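Local coordinates for omega-class glutathione S-transferase (Bombyx mori, PDB 3WD6), which binds glutathione and probably acts as an omega-class transferase that also reduces dehydroascorbate at glutathione's expense, at residues I10-P24 with Y55-W68. Residues are numbered along the deposited sequence; the frame is centred on the assembly and turned at random.
Sequences INFNTKHLRKGDPLP and YEVVNIDLIDKPEW. With GSH (glutathione), chain J.
Asn-59 and His-16 meet where the N-terminal extension of this omega-class enzyme adds the short outermost strand 16-17 in parallel to strand 56-60 of the thioredoxin-like sheet in the glutathione-binding domain. The contact illustrates how one amide can fix an irregular chain: Asn-59 ND2 sends one N-H almost straight (175°) to Thr-14 O, 3.0 Å away, and the other to Phe-12 O, both acceptors lying in its amide plane. Its CB sits over the centre of the His-16 imidazole, 3.5 Å from the ring centroid, with amide and ring planes stacked 17° apart. Glu-247 and the backbone of Arg-36 take the two ring nitrogens, holding its rotation. Beyond, Leu-17 N donates to Asn-59 O and Leu-17 O accepts from Asp-61 N.

At the Ile-10 end, Tyr-55 offers a ring face to Ile-10 CD1, whereas its hydroxyl, bonded to Asn-49, lies at the edge of the Phe-12 ring. At the other end Trp-68 is sandwiched, Leu-23 CB over one face and Pro-66 CB over the opposite one; a chi1 of 44° carries the indole across to the Asp-21 carbonyl, whose O lies in the ring plane, 3.1 Å from NE1. A leucine here would probably leave Asp-21 O without this donor and Leu-23 without a flat surface to lie on. Lys-65 NZ, bonded also to Ala-76 O, makes a weak hydrogen bond to O32 of the glutathione. Glu-67 OE1 receives Gly-20 N on its syn lone pair at 2.6 Å and pairs with Lys-19 NZ in a salt bridge, met from above the carboxylate plane at 3.0 Å.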
# COMPACT_ATOMS: atom_id res chain seq x y z
N ILE A 10 -14.21 9.87 -6.63
CA ILE A 10 -14.06 9.51 -5.23
C ILE A 10 -13.20 10.50 -4.45
O ILE A 10 -12.15 10.94 -4.95
CB ILE A 10 -13.46 8.09 -5.12
CG1 ILE A 10 -14.43 7.08 -5.75
CG2 ILE A 10 -13.12 7.73 -3.67
CD1 ILE A 10 -13.88 5.67 -5.92
N ASN A 11 -13.64 10.88 -3.25
CA ASN A 11 -12.79 11.69 -2.38
C ASN A 11 -11.94 10.83 -1.45
O ASN A 11 -12.47 10.15 -0.55
CB ASN A 11 -13.57 12.73 -1.57
CG ASN A 11 -12.65 13.76 -0.92
OD1 ASN A 11 -11.89 13.44 0.01
ND2 ASN A 11 -12.69 15.00 -1.42
N PHE A 12 -10.63 10.84 -1.68
CA PHE A 12 -9.68 10.05 -0.90
C PHE A 12 -9.38 10.69 0.45
O PHE A 12 -8.75 10.07 1.30
CB PHE A 12 -8.37 9.89 -1.67
CG PHE A 12 -8.50 9.06 -2.92
CD1 PHE A 12 -9.12 7.82 -2.88
CD2 PHE A 12 -8.02 9.54 -4.15
CE1 PHE A 12 -9.23 7.03 -4.04
CE2 PHE A 12 -8.14 8.77 -5.32
CZ PHE A 12 -8.74 7.51 -5.27
N ASN A 13 -9.84 11.92 0.64
CA ASN A 13 -9.37 12.73 1.76
C ASN A 13 -10.48 13.30 2.66
O ASN A 13 -10.36 14.41 3.17
CB ASN A 13 -8.48 13.88 1.24
CG ASN A 13 -7.29 13.37 0.45
OD1 ASN A 13 -6.50 12.56 0.94
ND2 ASN A 13 -7.15 13.86 -0.77
N THR A 14 -11.54 12.53 2.85
CA THR A 14 -12.55 12.86 3.86
C THR A 14 -11.89 12.76 5.24
O THR A 14 -10.91 12.04 5.39
CB THR A 14 -13.78 11.92 3.76
OG1 THR A 14 -13.37 10.55 3.93
CG2 THR A 14 -14.47 12.06 2.39
N LYS A 15 -12.42 13.47 6.23
CA LYS A 15 -11.81 13.51 7.57
C LYS A 15 -11.61 12.11 8.15
O LYS A 15 -12.45 11.22 7.95
CB LYS A 15 -12.63 14.38 8.52
CG LYS A 15 -12.06 14.47 9.95
CD LYS A 15 -13.07 13.92 10.98
CE LYS A 15 -13.32 14.88 12.15
NZ LYS A 15 -12.68 14.42 13.42
N HIS A 16 -10.48 11.89 8.82
CA HIS A 16 -10.26 10.65 9.54
C HIS A 16 -11.11 10.66 10.81
O HIS A 16 -11.04 11.60 11.60
CB HIS A 16 -8.79 10.47 9.89
CG HIS A 16 -7.92 10.19 8.71
ND1 HIS A 16 -7.75 11.08 7.67
CD2 HIS A 16 -7.17 9.10 8.39
CE1 HIS A 16 -6.93 10.56 6.77
NE2 HIS A 16 -6.57 9.37 7.19
N LEU A 17 -11.91 9.62 11.02
CA LEU A 17 -12.87 9.61 12.10
C LEU A 17 -12.21 9.13 13.39
O LEU A 17 -11.37 8.23 13.36
CB LEU A 17 -14.08 8.74 11.74
CG LEU A 17 -14.77 9.12 10.43
CD1 LEU A 17 -16.02 8.29 10.21
CD2 LEU A 17 -15.10 10.62 10.39
N ARG A 18 -12.58 9.75 14.51
CA ARG A 18 -12.00 9.42 15.81
C ARG A 18 -13.09 8.94 16.76
O ARG A 18 -14.27 9.05 16.46
CB ARG A 18 -11.31 10.65 16.41
CG ARG A 18 -10.45 11.43 15.42
CD ARG A 18 -10.17 12.86 15.91
NE ARG A 18 -9.64 12.89 17.28
CZ ARG A 18 -8.81 13.83 17.74
NH1 ARG A 18 -8.42 14.82 16.94
NH2 ARG A 18 -8.37 13.77 19.00
N LYS A 19 -12.67 8.40 17.91
CA LYS A 19 -13.61 8.09 18.99
C LYS A 19 -14.58 9.27 19.21
O LYS A 19 -14.15 10.42 19.41
CB LYS A 19 -12.85 7.77 20.28
CG LYS A 19 -13.74 7.59 21.50
CD LYS A 19 -13.25 6.46 22.40
CE LYS A 19 -14.36 6.03 23.36
NZ LYS A 19 -15.67 5.82 22.65
N GLY A 20 -15.89 8.97 19.15
CA GLY A 20 -16.91 9.99 19.28
C GLY A 20 -17.52 10.38 17.94
O GLY A 20 -18.59 10.99 17.87
N ASP A 21 -16.81 10.05 16.87
CA ASP A 21 -17.34 10.26 15.54
C ASP A 21 -18.44 9.25 15.25
O ASP A 21 -18.35 8.09 15.67
CB ASP A 21 -16.22 10.16 14.50
CG ASP A 21 -15.39 11.44 14.43
OD1 ASP A 21 -15.96 12.54 14.58
OD2 ASP A 21 -14.16 11.33 14.21
N PRO A 22 -19.49 9.68 14.54
CA PRO A 22 -20.57 8.76 14.17
C PRO A 22 -20.14 7.84 13.00
O PRO A 22 -19.36 8.25 12.13
CB PRO A 22 -21.70 9.69 13.71
CG PRO A 22 -21.21 11.12 13.94
CD PRO A 22 -19.72 11.04 14.02
N LEU A 23 -20.66 6.61 13.00
CA LEU A 23 -20.48 5.65 11.92
C LEU A 23 -21.44 5.94 10.77
O LEU A 23 -22.65 5.78 10.92
CB LEU A 23 -20.76 4.24 12.46
CG LEU A 23 -20.79 3.04 11.51
CD1 LEU A 23 -19.57 3.07 10.61
CD2 LEU A 23 -20.86 1.70 12.29
N PRO A 24 -20.92 6.37 9.60
CA PRO A 24 -21.82 6.64 8.46
C PRO A 24 -22.60 5.38 8.05
O PRO A 24 -22.03 4.30 7.94
CB PRO A 24 -20.85 7.04 7.34
CG PRO A 24 -19.58 7.48 8.07
CD PRO A 24 -19.50 6.60 9.28
N TYR A 55 -16.48 2.63 -5.29
CA TYR A 55 -16.42 2.47 -3.85
C TYR A 55 -16.36 3.82 -3.17
O TYR A 55 -16.31 4.87 -3.83
CB TYR A 55 -15.22 1.60 -3.43
CG TYR A 55 -13.87 2.24 -3.68
CD1 TYR A 55 -13.32 2.27 -4.96
CD2 TYR A 55 -13.13 2.80 -2.63
CE1 TYR A 55 -12.07 2.84 -5.19
CE2 TYR A 55 -11.88 3.37 -2.85
CZ TYR A 55 -11.36 3.39 -4.14
OH TYR A 55 -10.12 3.96 -4.40
N GLU A 56 -16.41 3.78 -1.84
CA GLU A 56 -16.29 4.98 -1.01
C GLU A 56 -15.22 4.70 0.05
O GLU A 56 -14.94 3.53 0.38
CB GLU A 56 -17.63 5.32 -0.34
CG GLU A 56 -18.19 4.15 0.50
CD GLU A 56 -19.41 4.54 1.31
OE1 GLU A 56 -19.71 3.85 2.32
OE2 GLU A 56 -20.09 5.53 0.94
N VAL A 57 -14.64 5.77 0.57
CA VAL A 57 -13.59 5.65 1.57
C VAL A 57 -14.06 6.25 2.88
O VAL A 57 -14.57 7.36 2.91
CB VAL A 57 -12.30 6.42 1.13
CG1 VAL A 57 -11.23 6.38 2.22
CG2 VAL A 57 -11.76 5.87 -0.20
N VAL A 58 -13.90 5.51 3.97
CA VAL A 58 -14.04 6.07 5.31
C VAL A 58 -12.68 6.06 6.00
O VAL A 58 -12.11 4.99 6.23
CB VAL A 58 -15.08 5.31 6.18
CG1 VAL A 58 -15.02 5.81 7.64
CG2 VAL A 58 -16.48 5.50 5.62
N ASN A 59 -12.14 7.24 6.30
CA ASN A 59 -10.80 7.33 6.90
C ASN A 59 -10.81 7.23 8.42
O ASN A 59 -11.71 7.76 9.08
CB ASN A 59 -10.08 8.58 6.42
CG ASN A 59 -9.62 8.44 4.99
OD1 ASN A 59 -9.20 7.35 4.57
ND2 ASN A 59 -9.70 9.54 4.24
N ILE A 60 -9.83 6.53 8.98
CA ILE A 60 -9.83 6.25 10.41
C ILE A 60 -8.60 6.79 11.10
O ILE A 60 -7.48 6.44 10.72
CB ILE A 60 -9.85 4.73 10.68
CG1 ILE A 60 -11.09 4.06 10.07
CG2 ILE A 60 -9.73 4.48 12.16
CD1 ILE A 60 -12.43 4.51 10.64
N ASP A 61 -8.82 7.62 12.12
CA ASP A 61 -7.76 8.07 13.03
C ASP A 61 -7.28 6.88 13.86
O ASP A 61 -8.05 6.31 14.63
CB ASP A 61 -8.33 9.18 13.93
CG ASP A 61 -7.26 9.86 14.75
OD1 ASP A 61 -6.50 9.15 15.44
OD2 ASP A 61 -7.19 11.11 14.72
N LEU A 62 -6.03 6.48 13.68
CA LEU A 62 -5.51 5.26 14.29
C LEU A 62 -4.89 5.49 15.67
O LEU A 62 -4.40 4.55 16.30
CB LEU A 62 -4.45 4.62 13.40
CG LEU A 62 -4.92 4.09 12.06
CD1 LEU A 62 -3.74 3.47 11.34
CD2 LEU A 62 -6.05 3.06 12.25
N ILE A 63 -4.89 6.73 16.10
CA ILE A 63 -4.34 7.09 17.39
C ILE A 63 -5.50 7.10 18.36
O ILE A 63 -5.41 6.60 19.48
CB ILE A 63 -3.68 8.50 17.34
CG1 ILE A 63 -2.38 8.45 16.53
CG2 ILE A 63 -3.42 9.02 18.76
CD1 ILE A 63 -1.33 7.55 17.12
N ASP A 64 -6.61 7.67 17.88
CA ASP A 64 -7.83 7.82 18.65
C ASP A 64 -8.97 7.14 17.88
O ASP A 64 -9.84 7.81 17.29
CB ASP A 64 -8.11 9.31 18.86
CG ASP A 64 -9.23 9.57 19.85
OD1 ASP A 64 -9.48 8.69 20.71
OD2 ASP A 64 -9.85 10.66 19.76
N LYS A 65 -8.94 5.80 17.88
CA LYS A 65 -9.83 4.99 17.04
C LYS A 65 -11.30 5.17 17.40
O LYS A 65 -11.65 5.27 18.59
CB LYS A 65 -9.48 3.50 17.13
CG LYS A 65 -8.19 3.13 16.43
CD LYS A 65 -7.89 1.64 16.58
CE LYS A 65 -6.43 1.36 16.23
NZ LYS A 65 -6.03 -0.05 16.48
N PRO A 66 -12.16 5.21 16.37
CA PRO A 66 -13.61 5.17 16.62
C PRO A 66 -13.98 3.91 17.40
O PRO A 66 -13.43 2.81 17.19
CB PRO A 66 -14.21 5.13 15.20
CG PRO A 66 -13.19 5.81 14.35
CD PRO A 66 -11.85 5.39 14.94
N GLU A 67 -14.91 4.10 18.31
CA GLU A 67 -15.41 3.03 19.16
C GLU A 67 -15.92 1.83 18.34
O GLU A 67 -15.70 0.66 18.73
CB GLU A 67 -16.50 3.62 20.06
CG GLU A 67 -17.56 4.50 19.32
CD GLU A 67 -17.16 5.98 19.12
OE1 GLU A 67 -16.18 6.45 19.75
OE2 GLU A 67 -17.87 6.69 18.34
N TRP A 68 -16.56 2.11 17.19
CA TRP A 68 -17.21 1.07 16.37
C TRP A 68 -16.32 0.35 15.34
O TRP A 68 -16.81 -0.41 14.50
CB TRP A 68 -18.42 1.67 15.63
CG TRP A 68 -18.09 2.99 15.05
CD1 TRP A 68 -18.42 4.21 15.55
CD2 TRP A 68 -17.30 3.24 13.87
NE1 TRP A 68 -17.92 5.21 14.75
CE2 TRP A 68 -17.22 4.64 13.71
CE3 TRP A 68 -16.66 2.41 12.94
CZ2 TRP A 68 -16.54 5.24 12.64
CZ3 TRP A 68 -15.98 3.01 11.87
CH2 TRP A 68 -15.92 4.42 11.74
N1 GSH J . -1.61 -7.53 8.06
CA1 GSH J . -2.49 -6.36 7.96
C1 GSH J . -2.92 -6.09 6.53
O11 GSH J . -4.04 -5.51 6.26
O12 GSH J . -2.17 -6.48 5.57
CB1 GSH J . -1.77 -5.16 8.57
CG1 GSH J . -2.35 -3.81 8.35
CD1 GSH J . -1.84 -2.73 9.27
OE1 GSH J . -0.80 -2.87 9.92
N2 GSH J . -2.56 -1.50 9.41
CA2 GSH J . -2.02 -0.51 10.34
C2 GSH J . -3.00 -0.38 11.49
O2 GSH J . -4.20 -0.35 11.25
CB2 GSH J . -1.90 0.81 9.66
SG2 GSH J . -0.54 1.07 8.58
N3 GSH J . -2.51 -0.28 12.85
CA3 GSH J . -3.46 -0.14 13.96
C3 GSH J . -2.96 0.57 15.16
O31 GSH J . -2.57 1.76 15.05
O32 GSH J . -2.94 -0.02 16.27
O HOH W 1 -15.41 8.74 -0.67
O HOH W 2 -13.74 9.58 6.26
O HOH W 3 -8.41 13.25 12.72